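Side-chain contact in 5'-tyrosyl-DNA phosphodiesterase (Caenorhabditis elegans, PDB 4FVA), which is a magnesium-containing member of the endonuclease/exonuclease/phosphatase family, with the DNase I-like alpha/beta fold built around two beta-sheets: residues A[145-148]-A[149-153]. Numbering follows the deposited sequence.
Sequences MDKV and REIIA
M145 to V148 and R149 to A153 run on as one alpha-helix, the C-terminal part of helix 134-154. Four successive i to i+4 bonds join them: R149 N to M145 O (2.8 Å), E150 N to D146 O, I151 N to K147 O, and I152 N to V148 O. Among the side chains, D146 and R149 lie side by side in an i to i+3 salt bridge. OD1 of D146 receives a nearly straight bond from NH2 of R149, modelled at 2.4 Å, implausibly short and so doubtful as a distance, and a weak one from NH1 of R149 (3.1 Å), the carboxylate plane turned 66° from the guanidinium. A bend at chi3 (-53°) folds the arginine back along the helix, and M145 O sits over the centre of one guanidinium face, 3.8 Å above the plane. K147, bent at chi2 and chi4, turns NZ toward the CG1-CD1 end of I151, one turn on, while V148 CG1 meets I152 CD1 at 3.5 Å. R175 is a second partner of the D146 carboxylate, through OD2. Helix 134-154 is the crossover between parallel strands 118-126 and 159-163; V148 packs on L123 and F162, I151 on F121, L123 and V160, and K147 reaches L108 and I110 of strand 107-115.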
# COMPACT_ATOMS: atom_id res chain seq x y z
N MET A 145 -2.19 1.01 -14.52
CA MET A 145 -2.98 -0.11 -15.02
C MET A 145 -2.41 -0.66 -16.34
O MET A 145 -2.40 -1.87 -16.57
CB MET A 145 -4.46 0.28 -15.15
CG MET A 145 -5.25 0.24 -13.82
SD MET A 145 -5.09 -1.35 -12.95
CE MET A 145 -6.00 -1.05 -11.44
N ASP A 146 -1.89 0.22 -17.19
CA ASP A 146 -1.25 -0.23 -18.41
C ASP A 146 -0.04 -1.09 -18.10
O ASP A 146 0.21 -2.10 -18.76
CB ASP A 146 -0.85 0.97 -19.28
CG ASP A 146 -2.05 1.67 -19.91
OD1 ASP A 146 -3.12 1.06 -20.00
OD2 ASP A 146 -1.90 2.84 -20.33
N LYS A 147 0.71 -0.68 -17.08
CA LYS A 147 1.88 -1.42 -16.66
C LYS A 147 1.49 -2.79 -16.13
O LYS A 147 2.13 -3.80 -16.45
CB LYS A 147 2.65 -0.61 -15.61
CG LYS A 147 3.95 -1.26 -15.14
CD LYS A 147 4.89 -1.53 -16.30
CE LYS A 147 6.28 -1.93 -15.82
NZ LYS A 147 6.26 -3.12 -14.91
N VAL A 148 0.44 -2.83 -15.31
CA VAL A 148 -0.12 -4.09 -14.82
C VAL A 148 -0.59 -4.98 -15.96
O VAL A 148 -0.30 -6.17 -15.99
CB VAL A 148 -1.28 -3.84 -13.81
CG1 VAL A 148 -2.08 -5.12 -13.53
CG2 VAL A 148 -0.74 -3.26 -12.51
N ARG A 149 -1.31 -4.40 -16.92
CA ARG A 149 -1.80 -5.15 -18.07
C ARG A 149 -0.62 -5.81 -18.78
O ARG A 149 -0.66 -6.99 -19.10
CB ARG A 149 -2.57 -4.22 -19.03
CG ARG A 149 -3.52 -4.92 -20.00
CD ARG A 149 -4.35 -3.88 -20.78
NE ARG A 149 -5.04 -2.95 -19.89
CZ ARG A 149 -4.69 -1.67 -19.75
NH1 ARG A 149 -5.35 -0.87 -18.92
NH2 ARG A 149 -3.68 -1.18 -20.46
N GLU A 150 0.44 -5.04 -19.04
CA GLU A 150 1.65 -5.56 -19.67
C GLU A 150 2.33 -6.68 -18.86
O GLU A 150 2.68 -7.73 -19.40
CB GLU A 150 2.65 -4.43 -19.93
CG GLU A 150 3.92 -4.87 -20.61
CD GLU A 150 4.84 -3.71 -20.92
OE1 GLU A 150 4.98 -2.81 -20.07
OE2 GLU A 150 5.42 -3.70 -22.03
N ILE A 151 2.51 -6.47 -17.56
CA ILE A 151 3.15 -7.47 -16.71
C ILE A 151 2.38 -8.78 -16.78
O ILE A 151 2.98 -9.86 -16.90
CB ILE A 151 3.27 -6.98 -15.24
CG1 ILE A 151 4.40 -5.94 -15.15
CG2 ILE A 151 3.57 -8.14 -14.26
CD1 ILE A 151 4.50 -5.25 -13.79
N ILE A 152 1.06 -8.69 -16.70
CA ILE A 152 0.19 -9.85 -16.77
C ILE A 152 0.35 -10.60 -18.10
O ILE A 152 0.47 -11.81 -18.13
CB ILE A 152 -1.28 -9.42 -16.58
CG1 ILE A 152 -1.52 -8.94 -15.15
CG2 ILE A 152 -2.22 -10.53 -16.99
CD1 ILE A 152 -2.86 -8.22 -14.96
N ALA A 153 0.35 -9.84 -19.19
CA ALA A 153 0.57 -10.39 -20.54
C ALA A 153 1.94 -11.06 -20.67
O ALA A 153 2.07 -12.09 -21.33
CB ALA A 153 0.40 -9.30 -21.59